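PDB 3O0L: DUF1425 domain-containing protein from Shewanella loihica, which is of unknown function but is a probable lipoprotein with a beta-sandwich domain that is probably related to the E-set folds. Local coordinates for residues 41-46 and 89-94; 58-63 and 102-107. All blocks are in the same frame, centred on the assembly; numbering follows the deposited sequence. Where two conformers were deposited one is given.

Contact 1: 41-46 and 89-94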
# COMPACT_ATOMS: atom_id res chain seq x y z
N ARG A 41 -16.76 -10.81 -8.18
CA ARG A 41 -16.86 -9.40 -8.46
C ARG A 41 -15.86 -8.68 -7.59
O ARG A 41 -15.90 -8.83 -6.37
CB ARG A 41 -18.23 -8.92 -8.13
CG ARG A 41 -18.35 -7.44 -8.24
CD ARG A 41 -19.79 -7.07 -8.18
NE ARG A 41 -20.50 -7.44 -9.40
CZ ARG A 41 -20.41 -6.78 -10.55
NH1 ARG A 41 -19.60 -5.72 -10.67
NH2 ARG A 41 -21.11 -7.19 -11.59
N ALA A 42 -15.01 -7.86 -8.20
CA ALA A 42 -14.02 -7.08 -7.47
C ALA A 42 -14.70 -5.84 -6.94
O ALA A 42 -15.44 -5.17 -7.66
CB ALA A 42 -12.84 -6.65 -8.40
N ARG A 43 -14.44 -5.53 -5.68
CA ARG A 43 -14.92 -4.30 -5.07
C ARG A 43 -13.72 -3.55 -4.46
O ARG A 43 -13.04 -4.06 -3.56
CB ARG A 43 -15.99 -4.60 -4.02
CG ARG A 43 -17.24 -5.24 -4.70
CD ARG A 43 -18.42 -5.20 -3.79
NE ARG A 43 -19.59 -5.78 -4.43
CZ ARG A 43 -20.41 -5.15 -5.25
NH1 ARG A 43 -20.24 -3.87 -5.57
NH2 ARG A 43 -21.42 -5.81 -5.78
N GLY A 44 -13.48 -2.36 -4.99
CA GLY A 44 -12.36 -1.53 -4.58
C GLY A 44 -12.87 -0.27 -3.94
O GLY A 44 -14.01 0.17 -4.21
N THR A 45 -12.05 0.31 -3.08
CA THR A 45 -12.36 1.57 -2.45
C THR A 45 -11.12 2.46 -2.60
O THR A 45 -10.01 2.02 -2.29
CB THR A 45 -12.73 1.37 -0.95
OG1 THR A 45 -14.08 0.88 -0.85
CG2 THR A 45 -12.58 2.69 -0.17
N ILE A 46 -11.31 3.68 -3.10
CA ILE A 46 -10.22 4.65 -3.25
C ILE A 46 -10.65 5.87 -2.48
O ILE A 46 -11.68 6.50 -2.79
CB ILE A 46 -9.96 5.00 -4.71
CG1 ILE A 46 -9.67 3.75 -5.53
CG2 ILE A 46 -8.76 5.92 -4.85
CD1 ILE A 46 -9.70 3.99 -7.08
N GLN A 89 -16.07 4.11 -4.86
CA GLN A 89 -16.21 2.69 -4.88
C GLN A 89 -16.04 2.35 -6.37
O GLN A 89 -16.65 3.01 -7.23
CB GLN A 89 -17.61 2.26 -4.37
CG GLN A 89 -17.86 2.50 -2.88
CD GLN A 89 -16.92 1.67 -2.00
OE1 GLN A 89 -16.07 2.22 -1.30
NE2 GLN A 89 -17.05 0.35 -2.06
N VAL A 90 -15.19 1.39 -6.65
CA VAL A 90 -14.99 0.88 -8.02
C VAL A 90 -15.22 -0.62 -8.04
O VAL A 90 -15.00 -1.34 -7.05
CB VAL A 90 -13.60 1.24 -8.56
CG1 VAL A 90 -13.48 2.74 -8.72
CG2 VAL A 90 -12.52 0.68 -7.67
N THR A 91 -15.74 -1.12 -9.17
CA THR A 91 -16.05 -2.51 -9.24
C THR A 91 -15.76 -3.07 -10.64
O THR A 91 -15.62 -2.32 -11.59
CB THR A 91 -17.53 -2.73 -8.88
OG1 THR A 91 -17.74 -4.14 -8.68
CG2 THR A 91 -18.45 -2.17 -9.98
N ALA A 92 -15.54 -4.38 -10.70
CA ALA A 92 -15.32 -5.09 -11.98
C ALA A 92 -15.77 -6.53 -11.83
O ALA A 92 -15.49 -7.18 -10.84
CB ALA A 92 -13.86 -5.07 -12.40
N LEU A 93 -16.46 -7.03 -12.85
CA LEU A 93 -16.82 -8.42 -12.92
C LEU A 93 -15.62 -9.20 -13.44
O LEU A 93 -14.93 -8.73 -14.36
CB LEU A 93 -18.01 -8.56 -13.86
CG LEU A 93 -18.69 -9.89 -13.96
CD1 LEU A 93 -19.24 -10.32 -12.61
CD2 LEU A 93 -19.79 -9.74 -15.07
N SER A 94 -15.35 -10.35 -12.85
CA SER A 94 -14.30 -11.25 -13.33
C SER A 94 -14.52 -11.63 -14.81
O SER A 94 -15.66 -11.79 -15.26
CB SER A 94 -14.26 -12.53 -12.51
OG SER A 94 -13.55 -13.55 -13.19

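Contact 2: 58-63 and 102-107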
# COMPACT_ATOMS: atom_id res chain seq x y z
N TYR A 58 -7.22 4.02 -12.55
CA TYR A 58 -7.22 2.73 -11.92
C TYR A 58 -7.56 1.61 -12.88
O TYR A 58 -8.16 1.84 -13.93
CB TYR A 58 -8.21 2.69 -10.75
CG TYR A 58 -9.66 2.59 -11.18
CD1 TYR A 58 -10.40 3.74 -11.51
CD2 TYR A 58 -10.28 1.34 -11.28
CE1 TYR A 58 -11.73 3.64 -11.96
CE2 TYR A 58 -11.57 1.23 -11.72
CZ TYR A 58 -12.31 2.39 -12.04
OH TYR A 58 -13.61 2.26 -12.43
N LYS A 59 -7.16 0.40 -12.49
CA LYS A 59 -7.65 -0.81 -13.15
C LYS A 59 -7.41 -2.01 -12.29
O LYS A 59 -6.51 -2.02 -11.45
CB LYS A 59 -7.02 -1.04 -14.53
CG LYS A 59 -5.65 -1.59 -14.59
CD LYS A 59 -5.44 -2.12 -16.00
CE LYS A 59 -4.01 -2.38 -16.31
NZ LYS A 59 -3.81 -2.42 -17.80
N PHE A 60 -8.28 -2.99 -12.45
CA PHE A 60 -8.10 -4.27 -11.78
C PHE A 60 -7.39 -5.23 -12.70
O PHE A 60 -7.56 -5.17 -13.92
CB PHE A 60 -9.44 -4.91 -11.42
CG PHE A 60 -10.23 -4.20 -10.35
CD1 PHE A 60 -10.04 -4.49 -9.01
CD2 PHE A 60 -11.20 -3.28 -10.69
CE1 PHE A 60 -10.76 -3.87 -8.05
CE2 PHE A 60 -11.93 -2.65 -9.70
CZ PHE A 60 -11.72 -2.94 -8.39
N THR A 61 -6.67 -6.17 -12.10
CA THR A 61 -6.13 -7.33 -12.80
C THR A 61 -6.60 -8.57 -12.04
O THR A 61 -6.92 -8.51 -10.83
CB THR A 61 -4.61 -7.32 -12.88
OG1 THR A 61 -4.10 -7.22 -11.56
CG2 THR A 61 -4.10 -6.08 -13.65
N TRP A 62 -6.66 -9.69 -12.74
CA TRP A 62 -7.24 -10.89 -12.21
C TRP A 62 -6.24 -12.05 -12.32
O TRP A 62 -5.49 -12.16 -13.30
CB TRP A 62 -8.46 -11.22 -13.04
CG TRP A 62 -9.54 -10.24 -12.87
CD1 TRP A 62 -9.76 -9.12 -13.59
CD2 TRP A 62 -10.55 -10.28 -11.87
NE1 TRP A 62 -10.87 -8.45 -13.12
CE2 TRP A 62 -11.39 -9.16 -12.08
CE3 TRP A 62 -10.88 -11.18 -10.85
CZ2 TRP A 62 -12.50 -8.90 -11.27
CZ3 TRP A 62 -11.98 -10.91 -10.04
CH2 TRP A 62 -12.77 -9.78 -10.26
N TYR A 63 -6.27 -12.94 -11.33
CA TYR A 63 -5.38 -14.09 -11.25
C TYR A 63 -6.14 -15.37 -10.94
O TYR A 63 -7.16 -15.36 -10.26
CB TYR A 63 -4.31 -13.86 -10.17
CG TYR A 63 -3.58 -12.58 -10.37
CD1 TYR A 63 -2.46 -12.51 -11.20
CD2 TYR A 63 -4.06 -11.41 -9.80
CE1 TYR A 63 -1.81 -11.30 -11.41
CE2 TYR A 63 -3.42 -10.22 -10.01
CZ TYR A 63 -2.31 -10.16 -10.81
OH TYR A 63 -1.72 -8.94 -11.00
N CYS A 102 -8.43 -10.75 -7.35
CA CYS A 102 -8.12 -9.53 -8.09
C CYS A 102 -7.13 -8.70 -7.33
O CYS A 102 -6.88 -8.93 -6.13
CB CYS A 102 -9.36 -8.66 -8.29
SG CYS A 102 -9.89 -7.67 -6.80
N GLU A 103 -6.55 -7.73 -8.05
CA GLU A 103 -5.68 -6.70 -7.48
C GLU A 103 -6.09 -5.38 -8.13
O GLU A 103 -6.35 -5.33 -9.35
CB GLU A 103 -4.20 -7.01 -7.76
CG GLU A 103 -3.67 -8.29 -7.11
CD GLU A 103 -2.25 -8.67 -7.55
OE1 GLU A 103 -1.68 -8.01 -8.45
OE2 GLU A 103 -1.70 -9.65 -6.99
N LEU A 104 -6.21 -4.33 -7.34
CA LEU A 104 -6.53 -2.99 -7.82
C LEU A 104 -5.24 -2.20 -7.92
O LEU A 104 -4.48 -2.18 -6.95
CB LEU A 104 -7.50 -2.28 -6.87
CG LEU A 104 -7.88 -0.83 -7.14
CD1 LEU A 104 -8.51 -0.69 -8.55
CD2 LEU A 104 -8.83 -0.31 -6.08
N TYR A 105 -4.99 -1.57 -9.07
CA TYR A 105 -3.87 -0.63 -9.27
C TYR A 105 -4.39 0.78 -9.47
O TYR A 105 -5.38 0.96 -10.17
CB TYR A 105 -3.06 -1.02 -10.49
CG TYR A 105 -2.36 -2.33 -10.31
CD1 TYR A 105 -2.99 -3.54 -10.59
CD2 TYR A 105 -1.08 -2.37 -9.77
CE1 TYR A 105 -2.34 -4.73 -10.36
CE2 TYR A 105 -0.42 -3.55 -9.55
CZ TYR A 105 -1.04 -4.71 -9.86
OH TYR A 105 -0.35 -5.85 -9.62
N VAL A 106 -3.74 1.75 -8.83
CA VAL A 106 -4.07 3.15 -8.93
C VAL A 106 -2.82 3.89 -9.26
O VAL A 106 -1.76 3.66 -8.65
CB VAL A 106 -4.67 3.69 -7.61
CG1 VAL A 106 -4.79 5.19 -7.62
CG2 VAL A 106 -6.03 3.02 -7.31
N ARG A 107 -2.90 4.80 -10.23
CA ARG A 107 -1.75 5.61 -10.53
C ARG A 107 -2.11 7.07 -10.49
O ARG A 107 -3.24 7.46 -10.76
CB ARG A 107 -1.05 5.13 -11.77
CG ARG A 107 -1.72 5.34 -13.01
CD ARG A 107 -0.97 4.60 -14.13
NE ARG A 107 -1.56 4.97 -15.39
CZ ARG A 107 -1.26 4.44 -16.58
NH1 ARG A 107 -0.33 3.48 -16.73
NH2 ARG A 107 -1.91 4.88 -17.63

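Contact 1: 41-46 and 89-94
Strand 87-93 closes one border of the antiparallel five-stranded sheet, and residues 89-93 lie against 41-46 of strand 40-48, the short segments running at 159°. Two hydrogen-bonded pairs fix the register. In the first, A42 and A92 exchange backbone bonds, and the carbonyl of A42 is gripped twice: by A92 N and, in the carbonyl plane, by the hydroxyl of T91 (OG1 to A42 O 2.7 Å). That hydroxyl reaches back because OG1 stands anti to its backbone N (chi1 -167°), and it also serves as acceptor for the R41 guanidinium. R41 leaves the backbone with CG anti to N, bends at chi3 and crosses T91 obliquely; its NH1 meets T91 OG1 at 3.1 Å in the guanidinium plane, while NH2 passes L93 CD1. This relay from R41 NH1 through T91 OG1 to A42 O is consistent with the hydroxyl proton pointing to the carbonyl. In the second pair, G44 N bonds V90 O almost straight at 2.8 Å (174° at the hydrogen). G44 has no CB, and V90 CG2 packs 3.8 Å from G44 CA, close to where a CB would stand. Farther along, Q89 bends at chi2 and T45 OG1, in the conformer given, donates to Q89 OE1 at 2.4 Å, a very short bond from above the amide carbonyl plane. R41, R43, T45, Q89, T91 and L93 share one face, whereas A42, V90 and A92 turn to strands 54-63 and 101-109. This pairing of a largely polar face with an apolar one is characteristic of an antiparallel sheet forming one wall of a beta-sandwich.

Contact 2: 58-63 and 102-107
Three rings of 58-63, those of Y58, F60 and W62, face V106, L104 and C102 across the antiparallel pair. On this shared face the F60 ring leans over 102-107, its CG beside the backbone N, and offers a face to L104: CD1 stands 3.9 Å from the F60 centroid, only 10° off the ring normal, a CH-pi contact. The same L104 methyl, brought there with L104 CG anti to its backbone N, also touches Y58 CD2 at 3.8 Å. C102 works between two rings. Its CB lies over a face of the W62 six-membered ring, displaced toward the rim, while C102 SG, in the crowded position between backbone N and carbonyl carbon, approaches F60 CD1 obliquely at 3.9 Å, a sulfur-aromatic contact. The opposite face is more polar. T61 OG1 meets the edge of the Y105 ring in its plane, 3.3 Å from CE1, and donates to Y63 OH at 3.0 Å. Y63 crosses the E103 side chain at about a right angle, its ring 48° from the carboxylate plane, and in the E103 conformer given Y63 OH makes a weak bond to E103 OE1 at 2.7 Å. The other carboxylate oxygen of E103 forms a salt bridge with R101, which would probably favour the ionised carboxylate. Backbone bonds of K59 with Y105 and T61 with E103 set the register, the straightest being Y105 N to K59 O (171°). Residues 105-107 pair with a strand of the second subunit, so this is an antiparallel sandwich sheet continued across a dimer interface.

How the contacts relate
Contacts 1 and 2 belong to facing sheets, their centres about 9 Å apart, and their inward faces meet directly. A42 CB lies 3.5 Å from both F60 CE1 and C102 SG, so this small side chain sits against the ring and sulfur of contact 2. V90 CG1 comes equally close to Y58 CZ, and A92 O to W62 CZ2. Along the chain, strand 40-48 is followed by 54-63, and 87-93 by 101-109, each passage changing sheets, so the segments of the two contacts alternate in sequence. Together they form part of the buried interior of a sandwich consistent with the E-set clan of its family, whereas only contact 2 reaches the second subunit.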